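Local structure of glucokinase (Enterococcus faecalis, 2QM1) at residues S192-S204 / I217-F229. The protein probably phosphorylates glucose with ATP, as a zinc- and magnesium-containing glucokinase of the ROK family. Residues are numbered along the deposited sequence; the frame is centred on the assembly and turned at random.
Sequences SATGVVRVARHLS and IDDGQDVSSKDVF
Ile217, near the C-terminus of helix 212-218, lays its side chain against Ala200 and Arg201 on the side of helix 193-203. The bond to CB heads toward that helix, and the side chain then forks. Ile217 CG2 rests 3.8 Å from the backbone N of Arg201, while CG1 takes the other branch and comes 4.0 Å from Ala200 CB. At the tip, Ile217 CD1 lies 3.9 Å from Ala200 CB. A branched, purely apolar residue suits this place because it can touch the helix backbone and the small alanine together, and alanine lets it come close.

Further toward the N-terminus of helix 193-203, Val196 sends CG1 to meet Val228 CG1 tip to tip, and Val196 CG2 packs 3.4 Å from Ser225 OG, in the first turn of helix 225-233. Helix 237-261 of this ROK-family fold backs the contact, Val246 touching Val196 and Val242 touching Ala200. Val197 turns CG2 to the carbonyl oxygen of Val223, whereas its CG1 lies against one face of the Arg201 guanidinium.

The polar contacts lie toward the C-terminal end of helix 193-203 and on the exposed side. A chi1 of 158° swings Ser204 OG away from its own backbone N, and this short hydroxyl donates to Asp218 OD1 at 2.7 Å on the syn side; Lys214 forms a salt bridge to the other carboxylate oxygen. Arg201, in the conformer given, makes a salt bridge by charge alone: NH2 is 3.5 Å from Asp222 OD2, which lies well out of the guanidinium plane. Gly220 closes a Schellman motif with a phi of 97°, where a CB would jam against the preceding carbonyl oxygen; its own carbonyl oxygen sits at the guanidinium edge.

The chemistry thus implies a joint held inside by aliphatic packing and tied directionally by Ser204, with Arg201 adding a largely electrostatic attraction that demands little precise alignment.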
loop_
_atom_site.group_PDB
_atom_site.type_symbol
_atom_site.label_atom_id
_atom_site.label_comp_id
_atom_site.label_asym_id
_atom_site.label_seq_id
_atom_site.Cartn_x
_atom_site.Cartn_y
_atom_site.Cartn_z
ATOM N N SER B 192 -16.628 12.422 0.428
ATOM C CA SER B 192 -17.500 12.096 1.570
ATOM C C SER B 192 -18.887 12.657 1.197
ATOM O O SER B 192 -19.001 13.381 0.207
ATOM C CB SER B 192 -17.038 12.780 2.825
ATOM O OG SER B 192 -17.046 14.186 2.631
ATOM N N ALA B 193 -19.900 12.376 2.008
ATOM C CA ALA B 193 -21.268 12.942 1.819
ATOM C C ALA B 193 -21.237 14.440 1.570
ATOM O O ALA B 193 -21.868 14.960 0.650
ATOM C CB ALA B 193 -22.126 12.653 3.030
ATOM N N THR B 194 -20.447 15.105 2.407
ATOM C CA THR B 194 -20.174 16.511 2.360
ATOM C C THR B 194 -19.239 16.946 1.206
ATOM O O THR B 194 -19.371 18.033 0.681
ATOM C CB THR B 194 -19.562 16.886 3.756
ATOM O OG1 THR B 194 -20.573 17.465 4.596
ATOM C CG2 THR B 194 -18.354 17.796 3.655
ATOM N N GLY B 195 -18.284 16.103 0.843
ATOM C CA GLY B 195 -17.358 16.407 -0.250
ATOM C C GLY B 195 -18.035 16.478 -1.604
ATOM O O GLY B 195 -17.707 17.313 -2.413
ATOM N N VAL B 196 -18.988 15.602 -1.847
ATOM C CA VAL B 196 -19.725 15.578 -3.113
ATOM C C VAL B 196 -20.506 16.885 -3.348
ATOM O O VAL B 196 -20.491 17.453 -4.440
ATOM C CB VAL B 196 -20.677 14.386 -3.180
ATOM C CG1 VAL B 196 -21.634 14.504 -4.431
ATOM C CG2 VAL B 196 -19.921 13.050 -3.197
ATOM N N VAL B 197 -21.179 17.344 -2.294
ATOM C CA VAL B 197 -21.853 18.628 -2.239
ATOM C C VAL B 197 -20.837 19.728 -2.481
ATOM O O VAL B 197 -21.057 20.626 -3.293
ATOM C CB VAL B 197 -22.548 18.794 -0.834
ATOM C CG1 VAL B 197 -22.923 20.321 -0.492
ATOM C CG2 VAL B 197 -23.749 17.871 -0.726
ATOM N N ARG B 198 -19.706 19.680 -1.795
ATOM C CA ARG B 198 -18.716 20.718 -2.020
ATOM C C ARG B 198 -18.262 20.719 -3.482
ATOM O O ARG B 198 -18.128 21.765 -4.077
ATOM C CB ARG B 198 -17.540 20.554 -1.064
ATOM C CG ARG B 198 -16.614 21.739 -0.965
ATOM C CD ARG B 198 -15.860 21.652 0.377
ATOM N NE ARG B 198 -15.567 20.260 0.659
ATOM C CZ ARG B 198 -15.799 19.612 1.803
ATOM N NH1 ARG B 198 -16.298 20.210 2.887
ATOM N NH2 ARG B 198 -15.487 18.329 1.857
ATOM N N VAL B 199 -18.073 19.554 -4.084
ATOM C CA VAL B 199 -17.644 19.513 -5.485
ATOM C C VAL B 199 -18.768 20.112 -6.337
ATOM O O VAL B 199 -18.525 20.752 -7.355
ATOM C CB VAL B 199 -17.366 18.057 -5.955
ATOM C CG1 VAL B 199 -17.440 17.938 -7.470
ATOM C CG2 VAL B 199 -15.993 17.542 -5.416
ATOM N N ALA B 200 -20.014 19.842 -5.945
ATOM C CA ALA B 200 -21.134 20.333 -6.736
ATOM C C ALA B 200 -21.285 21.870 -6.559
ATOM O O ALA B 200 -21.512 22.583 -7.541
ATOM C CB ALA B 200 -22.427 19.553 -6.382
ATOM N N ARG B 201 -21.120 22.341 -5.315
ATOM C CA ARG B 201 -21.129 23.782 -4.947
ATOM C C ARG B 201 -20.153 24.609 -5.752
ATOM O O ARG B 201 -20.335 25.815 -5.910
ATOM C CB ARG B 201 -20.791 23.981 -3.455
ATOM C CG ARG B 201 -21.967 24.311 -2.622
ATOM C CD ARG B 201 -21.739 23.969 -1.166
ATOM N NE ARG B 201 -23.000 23.905 -0.471
ATOM C CZ ARG B 201 -23.135 23.764 0.838
ATOM N NH1 ARG B 201 -22.070 23.687 1.631
ATOM N NH2 ARG B 201 -24.344 23.724 1.355
ATOM N N HIS B 202 -19.108 23.958 -6.247
ATOM C CA HIS B 202 -18.057 24.661 -6.949
ATOM C C HIS B 202 -18.029 24.482 -8.441
ATOM O O HIS B 202 -17.501 25.320 -9.126
ATOM C CB HIS B 202 -16.721 24.440 -6.242
ATOM C CG HIS B 202 -16.672 25.113 -4.901
ATOM N ND1 HIS B 202 -16.405 26.460 -4.756
ATOM C CD2 HIS B 202 -16.913 24.641 -3.657
ATOM C CE1 HIS B 202 -16.460 26.784 -3.479
ATOM N NE2 HIS B 202 -16.770 25.698 -2.791
ATOM N N LEU B 203 -18.669 23.430 -8.935
ATOM C CA LEU B 203 -18.856 23.211 -10.355
ATOM C C LEU B 203 -20.088 23.923 -10.901
ATOM O O LEU B 203 -20.294 23.990 -12.115
ATOM C CB LEU B 203 -19.016 21.722 -10.620
ATOM C CG LEU B 203 -17.825 20.790 -10.660
ATOM C CD1 LEU B 203 -18.352 19.406 -10.955
ATOM C CD2 LEU B 203 -16.975 21.208 -11.798
ATOM N N SER B 204 -20.929 24.401 -9.991
ATOM C CA SER B 204 -22.201 25.034 -10.325
ATOM C C SER B 204 -21.990 26.189 -11.302
ATOM O O SER B 204 -22.697 26.316 -12.290
ATOM C CB SER B 204 -22.892 25.514 -9.047
ATOM O OG SER B 204 -23.828 26.534 -9.317
ATOM N N ILE B 217 -28.630 22.551 -4.894
ATOM C CA ILE B 217 -27.259 22.857 -4.476
ATOM C C ILE B 217 -27.123 24.370 -4.249
ATOM O O ILE B 217 -26.705 24.827 -3.171
ATOM C CB ILE B 217 -26.226 22.340 -5.526
ATOM C CG1 ILE B 217 -26.156 20.796 -5.501
ATOM C CG2 ILE B 217 -24.856 22.993 -5.350
ATOM C CD1 ILE B 217 -25.593 20.101 -4.208
ATOM N N ASP B 218 -27.548 25.130 -5.249
ATOM C CA ASP B 218 -27.412 26.557 -5.226
ATOM C C ASP B 218 -28.221 27.216 -4.105
ATOM O O ASP B 218 -27.805 28.261 -3.566
ATOM C CB ASP B 218 -27.766 27.131 -6.585
ATOM C CG ASP B 218 -26.648 26.935 -7.609
ATOM O OD1 ASP B 218 -25.468 26.790 -7.228
ATOM O OD2 ASP B 218 -26.961 26.956 -8.805
ATOM N N ASP B 219 -29.341 26.575 -3.750
ATOM C CA ASP B 219 -30.210 26.962 -2.624
ATOM C C ASP B 219 -29.627 26.664 -1.242
ATOM O O ASP B 219 -30.218 27.038 -0.224
ATOM C CB ASP B 219 -31.517 26.182 -2.686
ATOM C CG ASP B 219 -32.471 26.689 -3.747
ATOM O OD1 ASP B 219 -32.385 27.868 -4.166
ATOM O OD2 ASP B 219 -33.343 25.873 -4.138
ATOM N N GLY B 220 -28.532 25.929 -1.183
ATOM C CA GLY B 220 -27.945 25.596 0.097
ATOM C C GLY B 220 -28.313 24.237 0.680
ATOM O O GLY B 220 -28.036 23.957 1.858
ATOM N N GLN B 221 -28.922 23.381 -0.131
ATOM C CA GLN B 221 -29.308 22.061 0.350
ATOM C C GLN B 221 -28.109 21.117 0.474
ATOM O O GLN B 221 -27.222 21.092 -0.393
ATOM C CB GLN B 221 -30.386 21.447 -0.539
ATOM C CG GLN B 221 -31.729 22.189 -0.566
ATOM C CD GLN B 221 -32.794 21.394 -1.296
ATOM O OE1 GLN B 221 -33.675 21.952 -1.941
ATOM N NE2 GLN B 221 -32.700 20.078 -1.213
ATOM N N ASP B 222 -28.087 20.351 1.563
ATOM C CA ASP B 222 -27.096 19.302 1.756
ATOM C C ASP B 222 -27.623 17.973 1.239
ATOM O O ASP B 222 -27.874 17.016 1.998
ATOM C CB ASP B 222 -26.711 19.224 3.218
ATOM C CG ASP B 222 -26.109 20.513 3.697
ATOM O OD1 ASP B 222 -26.758 21.201 4.501
ATOM O OD2 ASP B 222 -25.006 20.850 3.220
ATOM N N VAL B 223 -27.781 17.947 -0.081
ATOM C CA VAL B 223 -28.308 16.801 -0.805
ATOM C C VAL B 223 -27.408 15.616 -0.621
ATOM O O VAL B 223 -26.189 15.748 -0.693
ATOM C CB VAL B 223 -28.463 17.121 -2.303
ATOM C CG1 VAL B 223 -29.200 15.984 -2.989
ATOM C CG2 VAL B 223 -29.238 18.415 -2.462
ATOM N N SER B 224 -28.004 14.456 -0.363
ATOM C CA SER B 224 -27.211 13.250 -0.158
ATOM C C SER B 224 -26.455 12.860 -1.445
ATOM O O SER B 224 -26.827 13.278 -2.540
ATOM C CB SER B 224 -28.107 12.108 0.307
ATOM O OG SER B 224 -28.870 11.634 -0.780
ATOM N N SER B 225 -25.374 12.094 -1.291
ATOM C CA SER B 225 -24.626 11.549 -2.436
ATOM C C SER B 225 -25.521 10.642 -3.287
ATOM O O SER B 225 -25.445 10.674 -4.517
ATOM C CB SER B 225 -23.405 10.764 -1.962
ATOM O OG SER B 225 -22.411 11.622 -1.437
ATOM N N LYS B 226 -26.354 9.854 -2.601
ATOM C CA LYS B 226 -27.360 8.982 -3.214
ATOM C C LYS B 226 -28.249 9.753 -4.188
ATOM O O LYS B 226 -28.362 9.383 -5.361
ATOM C CB LYS B 226 -28.217 8.328 -2.127
ATOM C CG LYS B 226 -27.421 7.478 -1.119
ATOM C CD LYS B 226 -28.302 6.940 0.021
ATOM C CE LYS B 226 -27.438 6.334 1.135
ATOM N NZ LYS B 226 -28.077 5.155 1.786
ATOM N N ASP B 227 -28.863 10.830 -3.697
ATOM C CA ASP B 227 -29.704 11.729 -4.531
ATOM C C ASP B 227 -28.923 12.315 -5.712
ATOM O O ASP B 227 -29.465 12.426 -6.795
ATOM C CB ASP B 227 -30.350 12.891 -3.738
ATOM C CG ASP B 227 -31.455 12.439 -2.792
ATOM O OD1 ASP B 227 -31.191 11.577 -1.925
ATOM O OD2 ASP B 227 -32.580 12.987 -2.885
ATOM N N VAL B 228 -27.661 12.683 -5.483
ATOM C CA VAL B 228 -26.779 13.245 -6.529
ATOM C C VAL B 228 -26.564 12.253 -7.651
ATOM O O VAL B 228 -26.721 12.582 -8.817
ATOM C CB VAL B 228 -25.414 13.717 -5.954
ATOM C CG1 VAL B 228 -24.416 13.965 -7.052
ATOM C CG2 VAL B 228 -25.607 14.970 -5.080
ATOM N N PHE B 229 -26.222 11.032 -7.267
ATOM C CA PHE B 229 -26.117 9.909 -8.190
ATOM C C PHE B 229 -27.464 9.575 -8.862
ATOM O O PHE B 229 -27.508 9.347 -10.072
ATOM C CB PHE B 229 -25.432 8.693 -7.511
ATOM C CG PHE B 229 -23.923 8.819 -7.439
ATOM C CD1 PHE B 229 -23.110 8.158 -8.360
ATOM C CD2 PHE B 229 -23.311 9.627 -6.466
ATOM C CE1 PHE B 229 -21.735 8.301 -8.328
ATOM C CE2 PHE B 229 -21.931 9.787 -6.428
ATOM C CZ PHE B 229 -21.135 9.122 -7.358
#